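Local coordinates for protein enolase (alpha proteobacterium BAL199, PDB 3UGV) that binds magnesium in the barrel domain of a mandelate racemase-type enolase and probably acts as a lyase, starting from proton abstraction next to a substrate carboxylate, at residues F[230-235]-F[256-261]; F[237-242]-F[248-253]. All coordinates share one frame; numbering follows the deposited sequence.

Contact 1. Residues F[230-235]-F[256-261]; sequences LDMAEA and YDNFDG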
loop_
_atom_site.group_PDB
_atom_site.type_symbol
_atom_site.label_atom_id
_atom_site.label_comp_id
_atom_site.label_asym_id
_atom_site.label_seq_id
_atom_site.Cartn_x
_atom_site.Cartn_y
_atom_site.Cartn_z
ATOM N N LEU F 230 29.809 -2.670 2.777
ATOM C CA LEU F 230 29.246 -4.000 2.564
ATOM C C LEU F 230 28.279 -3.994 1.406
ATOM O O LEU F 230 27.670 -2.973 1.107
ATOM C CB LEU F 230 28.519 -4.483 3.817
ATOM C CG LEU F 230 29.269 -4.345 5.136
ATOM C CD1 LEU F 230 28.426 -4.929 6.247
ATOM C CD2 LEU F 230 30.616 -5.053 5.057
ATOM N N ASP F 231 28.137 -5.144 0.756
ATOM C CA ASP F 231 27.060 -5.326 -0.209
ATOM C C ASP F 231 25.891 -5.905 0.577
ATOM O O ASP F 231 26.043 -6.190 1.761
ATOM C CB ASP F 231 27.492 -6.200 -1.403
ATOM C CG ASP F 231 27.689 -7.696 -1.043
ATOM O OD1 ASP F 231 27.056 -8.217 -0.088
ATOM O OD2 ASP F 231 28.472 -8.367 -1.753
ATOM N N MET F 232 24.730 -6.064 -0.051
ATOM C CA MET F 232 23.550 -6.460 0.696
ATOM C C MET F 232 23.678 -7.823 1.369
ATOM O O MET F 232 23.233 -7.997 2.506
ATOM C CB MET F 232 22.290 -6.381 -0.171
ATOM C CG MET F 232 21.594 -5.038 -0.067
ATOM S SD MET F 232 21.150 -4.605 1.637
ATOM C CE MET F 232 19.812 -5.770 1.936
ATOM N N ALA F 233 24.280 -8.787 0.677
ATOM C CA ALA F 233 24.459 -10.114 1.260
ATOM C C ALA F 233 25.331 -10.029 2.509
ATOM O O ALA F 233 24.937 -10.477 3.596
ATOM C CB ALA F 233 25.055 -11.065 0.261
ATOM N N GLU F 234 26.504 -9.430 2.363
ATOM C CA GLU F 234 27.386 -9.254 3.507
ATOM C C GLU F 234 26.687 -8.473 4.607
ATOM O O GLU F 234 26.896 -8.738 5.788
ATOM C CB GLU F 234 28.680 -8.551 3.094
ATOM C CG GLU F 234 29.553 -9.371 2.152
ATOM C CD GLU F 234 30.630 -8.526 1.453
ATOM O OE1 GLU F 234 30.463 -7.279 1.336
ATOM O OE2 GLU F 234 31.645 -9.120 1.012
ATOM N N ALA F 235 25.850 -7.507 4.237
ATOM C CA ALA F 235 25.238 -6.682 5.271
ATOM C C ALA F 235 24.188 -7.450 6.063
ATOM O O ALA F 235 24.024 -7.240 7.266
ATOM C CB ALA F 235 24.647 -5.409 4.690
ATOM N N TYR F 256 25.053 4.347 -0.094
ATOM C CA TYR F 256 24.085 5.249 0.517
ATOM C C TYR F 256 22.770 5.455 -0.204
ATOM O O TYR F 256 21.795 5.843 0.434
ATOM C CB TYR F 256 24.724 6.610 0.836
ATOM C CG TYR F 256 25.007 7.542 -0.356
ATOM C CD1 TYR F 256 23.973 8.237 -1.002
ATOM C CD2 TYR F 256 26.316 7.773 -0.784
ATOM C CE1 TYR F 256 24.241 9.123 -2.061
ATOM C CE2 TYR F 256 26.595 8.656 -1.841
ATOM C CZ TYR F 256 25.561 9.322 -2.473
ATOM O OH TYR F 256 25.857 10.182 -3.512
ATOM N N ASP F 257 22.726 5.223 -1.519
ATOM C CA ASP F 257 21.466 5.427 -2.249
ATOM C C ASP F 257 20.648 4.147 -2.459
ATOM O O ASP F 257 19.659 4.152 -3.191
ATOM C CB ASP F 257 21.690 6.165 -3.586
ATOM C CG ASP F 257 22.573 5.386 -4.551
ATOM O OD1 ASP F 257 23.094 4.324 -4.164
ATOM O OD2 ASP F 257 22.752 5.845 -5.698
ATOM N N ASN F 258 21.057 3.058 -1.812
ATOM C CA ASN F 258 20.300 1.812 -1.878
ATOM C C ASN F 258 19.193 1.784 -0.834
ATOM O O ASN F 258 19.342 1.146 0.203
ATOM C CB ASN F 258 21.218 0.586 -1.705
ATOM C CG ASN F 258 20.469 -0.712 -1.858
ATOM O OD1 ASN F 258 19.314 -0.698 -2.262
ATOM N ND2 ASN F 258 21.117 -1.846 -1.545
ATOM N N PHE F 259 18.086 2.467 -1.110
ATOM C CA PHE F 259 16.981 2.569 -0.158
ATOM C C PHE F 259 16.169 1.280 -0.037
ATOM O O PHE F 259 15.617 0.986 1.031
ATOM C CB PHE F 259 16.034 3.717 -0.537
ATOM C CG PHE F 259 16.615 5.082 -0.337
ATOM C CD1 PHE F 259 17.840 5.248 0.266
ATOM C CD2 PHE F 259 15.906 6.211 -0.727
ATOM C CE1 PHE F 259 18.378 6.525 0.455
ATOM C CE2 PHE F 259 16.433 7.479 -0.537
ATOM C CZ PHE F 259 17.678 7.630 0.055
ATOM N N ASP F 260 16.058 0.526 -1.130
ATOM C CA ASP F 260 15.378 -0.767 -1.047
ATOM C C ASP F 260 16.098 -1.662 -0.044
ATOM O O ASP F 260 15.454 -2.326 0.750
ATOM C CB ASP F 260 15.291 -1.453 -2.407
ATOM C CG ASP F 260 14.545 -0.615 -3.439
ATOM O OD1 ASP F 260 13.402 -0.175 -3.177
ATOM O OD2 ASP F 260 15.118 -0.387 -4.513
ATOM N N GLY F 261 17.432 -1.666 -0.081
ATOM C CA GLY F 261 18.235 -2.465 0.838
ATOM C C GLY F 261 18.153 -1.951 2.266
ATOM O O GLY F 261 18.034 -2.723 3.217
#
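Met-232 reaches across to Asn-258 and Gly-261, joining the N-terminal ends of two neighbouring helices, 232-242 and 259-268, of the beta/alpha barrel found in the enolase superfamily. The methionine does most of the touching. Its chain bends at both chi2 and chi3, folding the thioether in beside the backbone of Gly-261 instead of sending it straight out: SD lies 3.7 Å from Gly-261 CA, and the methyl CE sits 3.8 Å from Gly-261 O. The lack of a side chain at Gly-261 matters here, because a CB on that residue would point toward Met-232 and crowd its sulfur. The Met-232 and Asn-258 side chains cross obliquely, with the methylene CG of Met-232 meeting the amide nitrogen ND2 of Asn-258 at 3.5 Å. No hydrogen bond links the two segments, and the buried patch between them is small, 107 Å² in all.

Each helix start is capped from within its own segment. Asp-231 and Glu-234 form a capping box: Glu-234 N donates to Asp-231 OD1 at 2.8 Å, and Asp-231 N returns a bond to Glu-234 OE1 at 3.2 Å. Met-232 is thus the first residue of a helix whose opening turn is tied from both ends.

A third subunit covers the junction, laying its Gly-321 on Met-232 and its Trp-320 on Asn-258. Another subunit bonds to the loop ahead of helix 259-268, its Arg-283 making a salt bridge to Asp-257.

The other N-cap is Asn-258. Its CG swings opposite the backbone N (chi1 -176°), which carries the amide over the first helical turn; there OD1 accepts Gly-261 N at 3.0 Å, the donor standing 59° out of the carbonyl plane.

Contact 2. Residues F[237-242]-F[248-253]; sequences HRTRQI and EWIEEP. With MG (magnesium ion), chain B.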
loop_
_atom_site.group_PDB
_atom_site.type_symbol
_atom_site.label_atom_id
_atom_site.label_comp_id
_atom_site.label_asym_id
_atom_site.label_seq_id
_atom_site.Cartn_x
_atom_site.Cartn_y
_atom_site.Cartn_z
ATOM N N HIS F 237 24.157 -10.678 6.676
ATOM C CA HIS F 237 24.908 -11.551 7.553
ATOM C C HIS F 237 25.573 -10.801 8.706
ATOM O O HIS F 237 25.482 -11.214 9.868
ATOM C CB HIS F 237 25.965 -12.327 6.759
ATOM C CG HIS F 237 25.384 -13.337 5.822
ATOM N ND1 HIS F 237 24.575 -14.368 6.252
ATOM C CD2 HIS F 237 25.488 -13.475 4.479
ATOM C CE1 HIS F 237 24.207 -15.098 5.216
ATOM N NE2 HIS F 237 24.745 -14.576 4.129
ATOM N N ARG F 238 26.241 -9.698 8.395
ATOM C CA ARG F 238 27.058 -9.057 9.415
ATOM C C ARG F 238 26.261 -8.219 10.399
ATOM O O ARG F 238 26.565 -8.230 11.598
ATOM C CB ARG F 238 28.178 -8.243 8.801
ATOM C CG ARG F 238 29.240 -9.070 8.088
ATOM C CD ARG F 238 30.152 -8.078 7.403
ATOM N NE ARG F 238 31.348 -8.673 6.838
ATOM C CZ ARG F 238 32.580 -8.356 7.215
ATOM N NH1 ARG F 238 32.780 -7.458 8.179
ATOM N NH2 ARG F 238 33.608 -8.957 6.639
ATOM N N THR F 239 25.244 -7.501 9.918
ATOM C CA THR F 239 24.434 -6.726 10.853
ATOM C C THR F 239 23.640 -7.672 11.757
ATOM O O THR F 239 23.437 -7.390 12.921
ATOM C CB THR F 239 23.484 -5.715 10.180
ATOM O OG1 THR F 239 22.533 -6.415 9.381
ATOM C CG2 THR F 239 24.266 -4.676 9.334
ATOM N N ARG F 240 23.192 -8.795 11.219
ATOM C CA ARG F 240 22.475 -9.739 12.047
ATOM C C ARG F 240 23.381 -10.228 13.201
ATOM O O ARG F 240 22.932 -10.391 14.339
ATOM C CB ARG F 240 21.971 -10.900 11.203
ATOM C CG ARG F 240 21.299 -11.989 12.019
ATOM C CD ARG F 240 20.987 -13.194 11.146
ATOM N NE ARG F 240 20.278 -14.225 11.885
ATOM C CZ ARG F 240 19.839 -15.359 11.352
ATOM N NH1 ARG F 240 20.017 -15.622 10.061
ATOM N NH2 ARG F 240 19.206 -16.225 12.115
ATOM N N GLN F 241 24.661 -10.425 12.906
ATOM C CA GLN F 241 25.589 -10.965 13.891
ATOM C C GLN F 241 25.758 -10.021 15.055
ATOM O O GLN F 241 26.045 -10.462 16.159
ATOM C CB GLN F 241 26.968 -11.197 13.292
ATOM C CG GLN F 241 27.127 -12.406 12.431
ATOM C CD GLN F 241 28.563 -12.535 11.968
ATOM O OE1 GLN F 241 29.491 -12.324 12.750
ATOM N NE2 GLN F 241 28.755 -12.843 10.686
ATOM N N ILE F 242 25.607 -8.722 14.808
ATOM C CA ILE F 242 25.815 -7.736 15.866
ATOM C C ILE F 242 24.544 -7.138 16.440
ATOM O O ILE F 242 24.609 -6.260 17.324
ATOM C CB ILE F 242 26.714 -6.569 15.420
ATOM C CG1 ILE F 242 26.158 -5.912 14.159
ATOM C CG2 ILE F 242 28.145 -7.032 15.203
ATOM C CD1 ILE F 242 27.009 -4.739 13.693
ATOM N N GLU F 248 24.537 1.235 20.191
ATOM C CA GLU F 248 23.673 2.412 20.183
ATOM C C GLU F 248 23.021 2.557 18.802
ATOM O O GLU F 248 21.834 2.831 18.687
ATOM C CB GLU F 248 24.474 3.664 20.507
ATOM C CG GLU F 248 23.694 4.972 20.333
ATOM C CD GLU F 248 22.818 5.324 21.524
ATOM O OE1 GLU F 248 22.878 4.607 22.553
ATOM O OE2 GLU F 248 22.080 6.335 21.439
ATOM N N TRP F 249 23.803 2.352 17.750
ATOM C CA TRP F 249 23.236 2.238 16.413
ATOM C C TRP F 249 24.216 1.616 15.451
ATOM O O TRP F 249 25.403 1.513 15.757
ATOM C CB TRP F 249 22.780 3.597 15.877
ATOM C CG TRP F 249 23.874 4.582 15.499
ATOM C CD1 TRP F 249 24.867 4.411 14.563
ATOM C CD2 TRP F 249 24.022 5.921 15.991
ATOM N NE1 TRP F 249 25.641 5.550 14.477
ATOM C CE2 TRP F 249 25.131 6.494 15.331
ATOM C CE3 TRP F 249 23.325 6.691 16.927
ATOM C CZ2 TRP F 249 25.560 7.792 15.591
ATOM C CZ3 TRP F 249 23.757 7.978 17.182
ATOM C CH2 TRP F 249 24.864 8.513 16.521
ATOM N N ILE F 250 23.703 1.208 14.292
ATOM C CA ILE F 250 24.518 0.715 13.187
ATOM C C ILE F 250 24.392 1.673 11.992
ATOM O O ILE F 250 23.279 1.987 11.536
ATOM C CB ILE F 250 24.068 -0.686 12.769
ATOM C CG1 ILE F 250 24.251 -1.667 13.928
ATOM C CG2 ILE F 250 24.818 -1.163 11.534
ATOM C CD1 ILE F 250 23.486 -2.956 13.714
ATOM N N GLU F 251 25.532 2.120 11.477
ATOM C CA GLU F 251 25.546 3.214 10.513
ATOM C C GLU F 251 26.003 2.762 9.135
ATOM O O GLU F 251 27.020 2.077 9.019
ATOM C CB GLU F 251 26.457 4.327 11.034
ATOM C CG GLU F 251 26.392 5.633 10.288
ATOM C CD GLU F 251 27.292 6.688 10.926
ATOM O OE1 GLU F 251 27.317 6.796 12.183
ATOM O OE2 GLU F 251 27.984 7.399 10.170
ATOM N N GLU F 252 25.217 3.140 8.120
ATOM C CA GLU F 252 25.516 2.952 6.682
ATOM C C GLU F 252 26.225 1.656 6.306
ATOM O O GLU F 252 27.390 1.671 5.876
ATOM C CB GLU F 252 26.304 4.146 6.126
ATOM C CG GLU F 252 25.480 5.417 5.988
ATOM C CD GLU F 252 26.206 6.531 5.241
ATOM O OE1 GLU F 252 27.442 6.676 5.418
ATOM O OE2 GLU F 252 25.529 7.268 4.481
ATOM N N PRO F 253 25.538 0.523 6.466
ATOM C CA PRO F 253 26.242 -0.714 6.109
ATOM C C PRO F 253 26.481 -0.853 4.602
ATOM O O PRO F 253 27.450 -1.490 4.223
ATOM C CB PRO F 253 25.299 -1.821 6.613
ATOM C CG PRO F 253 23.992 -1.141 6.902
ATOM C CD PRO F 253 24.295 0.280 7.213
HETATM MG MG MG B . 29.584 7.782 9.166
HETATM O O HOH W 1 30.639 9.277 10.200
HETATM O O HOH W 2 31.237 7.928 7.903
HETATM O O HOH W 3 28.866 6.387 7.747
#
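Glu-251 OE1 is gripped by two donors: Trp-249 NE1, at 3.1 Å, and Lys-194 NZ, in a salt bridge. The indole bond uses the anti lone pair of OE1, with the oxygen tilted 20° from the ring plane. The carboxylate's other oxygen, OE2, binds magnesium at 1.9 Å. Asp-225, Glu-277 and three waters complete the metal's shell, so Trp-249 and Lys-194 act from the second shell, holding the carboxylate while OE2 faces the ion. With CG anti to the backbone N (chi1 -169°) and the chain extended beyond it, Glu-251 delivers its carboxylate well away from the strand backbone.

Ile-250, the preceding residue of strand 249-251, faces the opposite way, toward helix 232-242. This is the packing of a beta-alpha-beta unit, helix against the second strand, and it is wholly apolar. Methyl meets methyl where Ile-242 CD1 lies 3.9 Å from Ile-250 CD1. The other branch of Ile-250, CG2, stands 4.2 Å from Thr-239 CG2, and that threonine methyl also approaches Pro-253 CB, at 4.1 Å, the two side chains crossing at about a right angle. Thr-239 can present its methyl because its hydroxyl turns back to the helix, where OG1 bonds to Ala-235 O. Replacing Ile-250 with an alanine would probably open a gap facing the methyls of Ile-242 and Thr-239, leaving Ile-242 CD1 without its partner here.

Leu-265 of helix 259-268 covers Thr-239 and Pro-253 as well, extending the apolar layer. The chemistry therefore divides between the two faces of the strand: one residue is committed to the metal and its polar second shell, while its neighbour joins the strand to the outer helix through hydrocarbon contacts alone.

How the contacts relate
The centres of the two contacts lie 11 Å apart, and both draw on helix 232-242: contact 1 uses its start, contact 2 its last turns. Along the chain, contact 2 is nested inside contact 1, since strand 249-251 follows the helix and helix 259-268 comes next. They also touch directly: Leu-230 N lies 3.0 Å from Pro-253 O, a probable hydrogen bond, and Ala-235 CB packs on Pro-253 CB. Together they set one helix against its following strand and the next helix of the barrel domain. The strand supplies a magnesium ligand, while a third subunit meets both contacts, at contact 2 through the helix, on the outside of the barrel.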